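Long-range contacts in protein LST4 (Kluyveromyces lactis, PDB 4ZY8), which is probably required for protein trafficking from the Golgi to the plasma membrane and for amino-acid uptake, and is represented here by its longin domain: residues F11-Q17 with Q29-S35; F82-F86 with L121-E125. All coordinates share one frame. Residues are numbered along the deposited sequence.

Contact 1. Residues F11-Q17 with Q29-S35; sequences FRLIISQ and QVVLDHS
This is the antiparallel hairpin pairing of strands 12-17 and 29-35, the first two strands of the chain; 29-35 forms one outer edge of the five-stranded sheet. The axes of 12-17 and 32-35 run 4.6 Å apart at 178°. Leu13 pairs with His34 as a hydrogen-bonded pair (Leu13 N to His34 O 2.7 Å, His34 N to Leu13 O 2.9 Å), as does Gln17 with Gln29 (Gln17 N to Gln29 O 3.0 Å, Gln29 N to Gln17 O 2.9 Å). Arg12-Ser35, Ile14-Asp33 and Ser16-Val30 are the non-hydrogen-bonded pairs. Between Ile14-Asp33 and Ser16-Val30 lies a classic beta bulge: Ile15 O accepts from both Val31 N (2.8 Å) and Leu32 N (3.1 Å), while Ile15 N donates to Leu32 O (2.9 Å). Val31 turns the corner with phi/psi -92/-42, shifting the register by one residue. In the longin fold such a hairpin opens an antiparallel sheet with helices on both faces, and the side chains divide accordingly. Leu13, Ile15, Leu32 and His34 lie on the face packed by helix 150-166; Leu13 CG meets Leu32 CD2 at 3.9 Å, and the Phe11 and His34 rings, planes at 28° and centroids 5.7 Å apart, barely overlap. Arg12, Ile14, Ser16 and Val30 face helix 47-55. Arg12, with chi1 to chi3 all t, extends out over this face, and its guanidinium makes a two-pronged salt bridge with Asp33 of the adjacent strand: NE to OD1 3.0 Å, NH2 to OD2 2.8 Å. Its NH1 donates to Ile45 O. The Gln17 side-chain amide bonds through NE2 to Gln138 O and through OE1 to Leu140 N.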
ATOM      1  N   PHE A  11      -5.464  -4.584  10.884  1.00 41.73           N
ATOM      2  CA  PHE A  11      -5.129  -3.977   9.608  1.00 41.27           C
ATOM      3  C   PHE A  11      -5.196  -4.957   8.446  1.00 43.67           C
ATOM      4  O   PHE A  11      -5.107  -6.142   8.616  1.00 39.05           O
ATOM      5  CB  PHE A  11      -3.760  -3.290   9.638  1.00 29.32           C
ATOM      6  CG  PHE A  11      -2.608  -4.225   9.621  1.00 28.96           C
ATOM      7  CD1 PHE A  11      -2.200  -4.829  10.755  1.00 33.79           C
ATOM      8  CD2 PHE A  11      -1.950  -4.502   8.467  1.00 32.28           C
ATOM      9  CE1 PHE A  11      -1.150  -5.690  10.746  1.00 32.45           C
ATOM     10  CE2 PHE A  11      -0.892  -5.357   8.449  1.00 35.38           C
ATOM     11  CZ  PHE A  11      -0.500  -5.966   9.587  1.00 31.02           C
ATOM     12  N   ARG A  12      -5.342  -4.426   7.253  1.00 34.35           N
ATOM     13  CA  ARG A  12      -5.234  -5.236   6.058  1.00 35.72           C
ATOM     14  C   ARG A  12      -4.244  -4.583   5.097  1.00 33.59           C
ATOM     15  O   ARG A  12      -4.414  -3.426   4.701  1.00 38.40           O
ATOM     16  CB  ARG A  12      -6.607  -5.407   5.405  1.00 40.86           C
ATOM     17  CG  ARG A  12      -6.602  -6.232   4.130  1.00 40.71           C
ATOM     18  CD  ARG A  12      -8.013  -6.353   3.537  1.00 44.99           C
ATOM     19  NE  ARG A  12      -8.011  -7.146   2.305  1.00 47.74           N
ATOM     20  CZ  ARG A  12      -9.063  -7.290   1.502  1.00 46.90           C
ATOM     21  NH1 ARG A  12     -10.205  -6.685   1.789  1.00 45.69           N
ATOM     22  NH2 ARG A  12      -8.970  -8.031   0.406  1.00 40.03           N
ATOM     23  N   LEU A  13      -3.217  -5.332   4.716  1.00 36.70           N
ATOM     24  CA  LEU A  13      -2.189  -4.813   3.826  1.00 32.66           C
ATOM     25  C   LEU A  13      -2.339  -5.431   2.442  1.00 37.27           C
ATOM     26  O   LEU A  13      -2.300  -6.659   2.293  1.00 36.01           O
ATOM     27  CB  LEU A  13      -0.791  -5.113   4.392  1.00 27.69           C
ATOM     28  CG  LEU A  13       0.419  -4.771   3.517  1.00 33.23           C
ATOM     29  CD1 LEU A  13       0.545  -3.242   3.310  1.00 30.44           C
ATOM     30  CD2 LEU A  13       1.715  -5.354   4.077  1.00 31.22           C
ATOM     31  N   ILE A  14      -2.521  -4.614   1.431  1.00 31.50           N
ATOM     32  CA  ILE A  14      -2.536  -5.065   0.070  1.00 33.22           C
ATOM     33  C   ILE A  14      -1.406  -4.490  -0.758  1.00 34.74           C
ATOM     34  O   ILE A  14      -1.281  -3.320  -0.855  1.00 30.58           O
ATOM     35  CB  ILE A  14      -3.846  -4.681  -0.589  1.00 38.97           C
ATOM     36  CG1 ILE A  14      -4.983  -5.221   0.220  1.00 40.78           C
ATOM     37  CG2 ILE A  14      -3.937  -5.247  -1.971  1.00 33.56           C
ATOM     38  CD1 ILE A  14      -5.893  -4.131   0.683  1.00 48.21           C
ATOM     39  N   ILE A  15      -0.600  -5.337  -1.367  1.00 27.94           N
ATOM     40  CA  ILE A  15       0.376  -4.877  -2.343  1.00 28.99           C
ATOM     41  C   ILE A  15      -0.175  -5.303  -3.692  1.00 37.43           C
ATOM     42  O   ILE A  15      -0.442  -6.481  -3.901  1.00 35.03           O
ATOM     43  CB  ILE A  15       1.773  -5.471  -2.095  1.00 29.82           C
ATOM     44  CG1 ILE A  15       2.275  -5.088  -0.696  1.00 31.03           C
ATOM     45  CG2 ILE A  15       2.752  -5.015  -3.177  1.00 26.27           C
ATOM     46  CD1 ILE A  15       3.572  -5.782  -0.321  1.00 27.84           C
ATOM     47  N   SER A  16      -0.371  -4.346  -4.593  1.00 34.58           N
ATOM     48  CA  SER A  16      -0.922  -4.660  -5.906  1.00 35.78           C
ATOM     49  C   SER A  16      -0.231  -3.847  -6.976  1.00 41.43           C
ATOM     50  O   SER A  16       0.473  -2.866  -6.663  1.00 37.89           O
ATOM     51  CB  SER A  16      -2.428  -4.406  -5.939  1.00 42.48           C
ATOM     52  OG  SER A  16      -2.756  -3.068  -5.571  1.00 42.71           O
ATOM     53  N   GLN A  17      -0.427  -4.242  -8.236  1.00 36.47           N
ATOM     54  CA  GLN A  17       0.105  -3.458  -9.356  1.00 42.03           C
ATOM     55  C   GLN A  17      -0.710  -3.510 -10.665  1.00 43.78           C
ATOM     56  O   GLN A  17      -1.480  -4.448 -10.880  1.00 43.94           O
ATOM     57  CB  GLN A  17       1.548  -3.899  -9.611  1.00 39.94           C
ATOM     58  CG  GLN A  17       1.702  -5.301 -10.113  1.00 44.55           C
ATOM     59  CD  GLN A  17       3.137  -5.621 -10.496  1.00 49.74           C
ATOM     60  OE1 GLN A  17       3.718  -6.584 -10.000  1.00 52.07           O
ATOM     61  NE2 GLN A  17       3.707  -4.828 -11.399  1.00 49.89           N
ATOM     62  N   GLN A  29      -3.134  -6.830 -10.642  1.00 49.99           N
ATOM     63  CA  GLN A  29      -2.743  -8.063  -9.994  1.00 48.48           C
ATOM     64  C   GLN A  29      -2.492  -7.864  -8.480  1.00 54.34           C
ATOM     65  O   GLN A  29      -1.796  -6.959  -8.110  1.00 42.67           O
ATOM     66  CB  GLN A  29      -1.463  -8.543 -10.639  1.00 50.50           C
ATOM     67  CG  GLN A  29      -1.132  -9.990 -10.390  1.00 54.96           C
ATOM     68  CD  GLN A  29       0.355 -10.271 -10.304  1.00 68.19           C
ATOM     69  OE1 GLN A  29       1.165  -9.367 -10.150  1.00 69.36           O
ATOM     70  NE2 GLN A  29       0.715 -11.536 -10.394  1.00 71.97           N
ATOM     71  N   VAL A  30      -3.048  -8.715  -7.625  1.00 45.60           N
ATOM     72  CA  VAL A  30      -2.754  -8.662  -6.201  1.00 43.17           C
ATOM     73  C   VAL A  30      -1.550  -9.537  -5.848  1.00 47.62           C
ATOM     74  O   VAL A  30      -1.561 -10.753  -6.062  1.00 49.11           O
ATOM     75  CB  VAL A  30      -3.962  -9.091  -5.377  1.00 50.85           C
ATOM     76  CG1 VAL A  30      -3.618  -9.091  -3.896  1.00 48.47           C
ATOM     77  CG2 VAL A  30      -5.126  -8.146  -5.639  1.00 51.02           C
ATOM     78  N   VAL A  31      -0.527  -8.904  -5.278  1.00 39.97           N
ATOM     79  CA  VAL A  31       0.748  -9.543  -4.955  1.00 36.25           C
ATOM     80  C   VAL A  31       0.720 -10.080  -3.526  1.00 42.02           C
ATOM     81  O   VAL A  31       1.239 -11.165  -3.230  1.00 44.69           O
ATOM     82  CB  VAL A  31       1.916  -8.550  -5.109  1.00 42.13           C
ATOM     83  CG1 VAL A  31       3.225  -9.158  -4.597  1.00 40.96           C
ATOM     84  CG2 VAL A  31       2.055  -8.127  -6.573  1.00 45.48           C
ATOM     85  N   LEU A  32       0.153  -9.283  -2.629  1.00 40.13           N
ATOM     86  CA  LEU A  32      -0.007  -9.686  -1.237  1.00 40.97           C
ATOM     87  C   LEU A  32      -1.340  -9.170  -0.730  1.00 34.74           C
ATOM     88  O   LEU A  32      -1.721  -8.039  -1.023  1.00 37.88           O
ATOM     89  CB  LEU A  32       1.144  -9.161  -0.367  1.00 39.12           C
ATOM     90  CG  LEU A  32       1.023  -9.430   1.143  1.00 38.75           C
ATOM     91  CD1 LEU A  32       2.384  -9.712   1.746  1.00 41.24           C
ATOM     92  CD2 LEU A  32       0.407  -8.248   1.857  1.00 37.50           C
ATOM     93  N   ASP A  33      -2.030  -9.972   0.037  1.00 39.56           N
ATOM     94  CA  ASP A  33      -3.199  -9.537   0.726  1.00 38.33           C
ATOM     95  C   ASP A  33      -3.194 -10.169   2.076  1.00 42.96           C
ATOM     96  O   ASP A  33      -3.400 -11.338   2.204  1.00 42.71           O
ATOM     97  CB  ASP A  33      -4.423  -9.933  -0.046  1.00 45.39           C
ATOM     98  CG  ASP A  33      -5.678  -9.445   0.579  1.00 53.82           C
ATOM     99  OD1 ASP A  33      -5.637  -8.821   1.644  1.00 47.77           O
ATOM    100  OD2 ASP A  33      -6.726  -9.698   0.001  1.00 56.08           O
ATOM    101  N   HIS A  34      -2.931  -9.374   3.085  1.00 37.76           N
ATOM    102  CA  HIS A  34      -2.709  -9.869   4.428  1.00 37.11           C
ATOM    103  C   HIS A  34      -3.584  -9.136   5.424  1.00 39.32           C
ATOM    104  O   HIS A  34      -3.443  -7.919   5.614  1.00 44.52           O
ATOM    105  CB  HIS A  34      -1.223  -9.724   4.807  1.00 35.95           C
ATOM    106  CG  HIS A  34      -0.917 -10.094   6.230  1.00 35.66           C
ATOM    107  ND1 HIS A  34      -1.228  -9.274   7.298  1.00 41.71           N
ATOM    108  CD2 HIS A  34      -0.320 -11.185   6.755  1.00 38.39           C
ATOM    109  CE1 HIS A  34      -0.833  -9.845   8.420  1.00 39.87           C
ATOM    110  NE2 HIS A  34      -0.280 -11.012   8.123  1.00 41.80           N
ATOM    111  N   SER A  35      -4.473  -9.866   6.055  1.00 41.70           N
ATOM    112  CA  SER A  35      -5.263  -9.337   7.140  1.00 48.47           C
ATOM    113  C   SER A  35      -4.738  -9.856   8.438  1.00 50.09           C
ATOM    114  O   SER A  35      -4.368 -10.990   8.554  1.00 46.47           O
ATOM    115  CB  SER A  35      -6.711  -9.736   7.020  1.00 48.86           C
ATOM    116  OG  SER A  35      -7.262  -9.300   5.814  1.00 56.85           O
TER

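Contact 2. Residues F82-F86 with L121-E125; sequences FTRIF and LDQCE
Strand 82-86 lies against one turn of helix 114-134, the axes of the two segments 9.8 Å apart and crossing at -41°. Alternation along the extended strand aims Phe82, Arg84 and Phe86 at the helix, with Thr83 and Ile85 pointing away; nearest CA pairs are Arg84-Leu121 (7.0 Å) and Phe86-Glu125 (7.7 Å). Arg84 folds its side chain (chi1 t, chi2 p, chi3 p) so that NH1 donates to Asp122 OD1 at 2.8 Å and to Glu125 OE1 at 3.1 Å, both salt bridges. NH2 adds weak bonds to Asp122 OD1 (3.3 Å) and to Ser118 O, while NE forms a salt bridge with Asp69 on strand 68-74. Glu125 OE1 also has a weak bond with Ser67 OG. Leu121 CB lies over one face of the guanidinium, 3.8 Å from Arg84 NH2. On either side of this network the contact is apolar: Glu125 CG sits 3.5 Å from the Phe86 ring centroid, 8° off its normal, in a CH-pi contact, and Leu121 CD1 lies at the edge of the Phe82 ring, 4.4 Å from Phe82 CD1. Every guanidinium nitrogen has an acceptor, so in this longin fold a buried arginine can join sheet to helix through directed charge pairs flanked by aromatic packing.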
ATOM      1  N   PHE A  82      -5.066   3.932   3.448  1.00 31.09           N
ATOM      2  CA  PHE A  82      -3.971   4.778   2.989  1.00 33.44           C
ATOM      3  C   PHE A  82      -3.059   4.030   2.025  1.00 33.23           C
ATOM      4  O   PHE A  82      -2.681   2.882   2.253  1.00 31.28           O
ATOM      5  CB  PHE A  82      -3.185   5.402   4.161  1.00 29.03           C
ATOM      6  CG  PHE A  82      -2.535   4.419   5.125  1.00 31.59           C
ATOM      7  CD1 PHE A  82      -1.183   4.123   5.029  1.00 30.22           C
ATOM      8  CD2 PHE A  82      -3.255   3.857   6.167  1.00 33.78           C
ATOM      9  CE1 PHE A  82      -0.561   3.257   5.939  1.00 28.82           C
ATOM     10  CE2 PHE A  82      -2.648   2.990   7.090  1.00 28.80           C
ATOM     11  CZ  PHE A  82      -1.297   2.697   6.972  1.00 26.75           C
ATOM     12  N   THR A  83      -2.744   4.704   0.929  1.00 28.61           N
ATOM     13  CA  THR A  83      -2.075   4.092  -0.211  1.00 33.87           C
ATOM     14  C   THR A  83      -0.850   4.870  -0.677  1.00 32.51           C
ATOM     15  O   THR A  83      -0.933   6.060  -0.950  1.00 39.05           O
ATOM     16  CB  THR A  83      -3.048   3.985  -1.426  1.00 36.47           C
ATOM     17  OG1 THR A  83      -4.128   3.114  -1.101  1.00 36.91           O
ATOM     18  CG2 THR A  83      -2.327   3.433  -2.666  1.00 39.31           C
ATOM     19  N   ARG A  84       0.271   4.177  -0.802  1.00 32.81           N
ATOM     20  CA  ARG A  84       1.438   4.696  -1.505  1.00 30.49           C
ATOM     21  C   ARG A  84       1.433   4.118  -2.909  1.00 34.30           C
ATOM     22  O   ARG A  84       1.479   2.898  -3.078  1.00 29.66           O
ATOM     23  CB  ARG A  84       2.727   4.313  -0.774  1.00 27.93           C
ATOM     24  CG  ARG A  84       4.029   4.404  -1.604  1.00 35.70           C
ATOM     25  CD  ARG A  84       4.419   5.847  -1.967  1.00 35.16           C
ATOM     26  NE  ARG A  84       4.490   6.730  -0.786  1.00 28.56           N
ATOM     27  CZ  ARG A  84       5.589   7.033  -0.099  1.00 29.32           C
ATOM     28  NH1 ARG A  84       6.775   6.528  -0.438  1.00 29.66           N
ATOM     29  NH2 ARG A  84       5.492   7.857   0.941  1.00 29.17           N
ATOM     30  N   ILE A  85       1.404   4.971  -3.924  1.00 31.31           N
ATOM     31  CA  ILE A  85       1.392   4.450  -5.279  1.00 30.90           C
ATOM     32  C   ILE A  85       2.587   5.070  -6.016  1.00 32.39           C
ATOM     33  O   ILE A  85       2.895   6.231  -5.821  1.00 35.27           O
ATOM     34  CB  ILE A  85       0.021   4.723  -5.963  1.00 39.85           C
ATOM     35  CG1 ILE A  85      -0.125   3.981  -7.283  1.00 46.22           C
ATOM     36  CG2 ILE A  85      -0.281   6.214  -6.089  1.00 41.35           C
ATOM     37  CD1 ILE A  85      -1.577   3.880  -7.706  1.00 47.42           C
ATOM     38  N   PHE A  86       3.323   4.264  -6.770  1.00 26.97           N
ATOM     39  CA  PHE A  86       4.545   4.725  -7.429  1.00 31.56           C
ATOM     40  C   PHE A  86       4.792   3.987  -8.729  1.00 33.86           C
ATOM     41  O   PHE A  86       4.206   2.932  -8.969  1.00 29.37           O
ATOM     42  CB  PHE A  86       5.765   4.564  -6.516  1.00 36.83           C
ATOM     43  CG  PHE A  86       5.971   3.159  -6.010  1.00 34.68           C
ATOM     44  CD1 PHE A  86       5.295   2.712  -4.889  1.00 33.85           C
ATOM     45  CD2 PHE A  86       6.864   2.305  -6.638  1.00 30.84           C
ATOM     46  CE1 PHE A  86       5.476   1.416  -4.413  1.00 31.52           C
ATOM     47  CE2 PHE A  86       7.057   1.012  -6.171  1.00 32.75           C
ATOM     48  CZ  PHE A  86       6.354   0.568  -5.050  1.00 32.09           C
ATOM     49  N   LEU A 121       7.026   4.145   4.505  1.00 24.00           N
ATOM     50  CA  LEU A 121       6.505   3.782   3.193  1.00 26.58           C
ATOM     51  C   LEU A 121       7.584   3.972   2.139  1.00 25.30           C
ATOM     52  O   LEU A 121       7.690   3.142   1.224  1.00 27.18           O
ATOM     53  CB  LEU A 121       5.254   4.612   2.859  1.00 25.03           C
ATOM     54  CG  LEU A 121       4.016   4.160   3.638  1.00 26.85           C
ATOM     55  CD1 LEU A 121       2.839   5.090   3.453  1.00 30.20           C
ATOM     56  CD2 LEU A 121       3.610   2.710   3.258  1.00 29.23           C
ATOM     57  N   ASP A 122       8.415   4.997   2.277  1.00 24.33           N
ATOM     58  CA  ASP A 122       9.546   5.198   1.388  1.00 21.53           C
ATOM     59  C   ASP A 122      10.450   3.984   1.381  1.00 25.51           C
ATOM     60  O   ASP A 122      10.844   3.562   0.345  1.00 27.89           O
ATOM     61  CB  ASP A 122      10.423   6.392   1.744  1.00 28.14           C
ATOM     62  CG  ASP A 122       9.727   7.722   1.641  1.00 39.87           C
ATOM     63  OD1 ASP A 122       8.831   7.917   0.811  1.00 36.62           O
ATOM     64  OD2 ASP A 122      10.109   8.606   2.409  1.00 38.79           O
ATOM     65  N   GLN A 123      10.781   3.454   2.551  1.00 23.84           N
ATOM     66  CA  GLN A 123      11.633   2.263   2.625  1.00 25.68           C
ATOM     67  C   GLN A 123      10.926   1.093   1.910  1.00 25.75           C
ATOM     68  O   GLN A 123      11.548   0.376   1.132  1.00 27.71           O
ATOM     69  CB  GLN A 123      11.927   1.862   4.080  1.00 26.07           C
ATOM     70  CG  GLN A 123      12.410   2.985   5.004  1.00 33.01           C
ATOM     71  CD  GLN A 123      12.763   2.459   6.406  1.00 39.12           C
ATOM     72  OE1 GLN A 123      12.254   1.419   6.842  1.00 46.70           O
ATOM     73  NE2 GLN A 123      13.549   3.218   7.137  1.00 41.59           N
ATOM     74  N   CYS A 124       9.624   0.934   2.153  1.00 20.76           N
ATOM     75  CA  CYS A 124       8.849  -0.139   1.479  1.00 22.97           C
ATOM     76  C   CYS A 124       8.897  -0.008  -0.043  1.00 25.36           C
ATOM     77  O   CYS A 124       9.088  -1.003  -0.765  1.00 28.32           O
ATOM     78  CB  CYS A 124       7.400  -0.133   1.949  1.00 26.95           C
ATOM     79  SG  CYS A 124       7.214  -0.567   3.717  1.00 28.16           S
ATOM     80  N   GLU A 125       8.721   1.221  -0.524  1.00 26.53           N
ATOM     81  CA  GLU A 125       8.832   1.520  -1.948  1.00 29.38           C
ATOM     82  C   GLU A 125      10.235   1.173  -2.467  1.00 27.07           C
ATOM     83  O   GLU A 125      10.344   0.507  -3.485  1.00 29.61           O
ATOM     84  CB  GLU A 125       8.483   2.996  -2.229  1.00 29.72           C
ATOM     85  CG  GLU A 125       8.725   3.438  -3.667  1.00 38.51           C
ATOM     86  CD  GLU A 125       8.409   4.924  -3.891  1.00 38.66           C
ATOM     87  OE1 GLU A 125       7.514   5.463  -3.206  1.00 37.84           O
ATOM     88  OE2 GLU A 125       9.073   5.554  -4.742  1.00 43.45           O
TER

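Both contacts are largely buried and draw on the same antiparallel sheet, though their centres lie 13 Å apart and their nearest atoms, about 7 Å apart, do not touch. Contact 1 is part of the sheet itself, adding edge strand 29-35 by backbone hydrogen bonds, and keeps some partly exposed or exposed residues there. Contact 2 fastens a helix to an inner strand through side chains. Each uses arginine-acid salt bridges, but Arg12 pairs with an acid on the adjacent strand, whereas Arg84 links its neighbouring strand, through Asp69, to two acids of the helix. Strand 95-103, between 12-17 and 79-87, joins the two, and Phe159 of helix 150-166 touches Leu13 of one and Phe82 and Leu121 of the other.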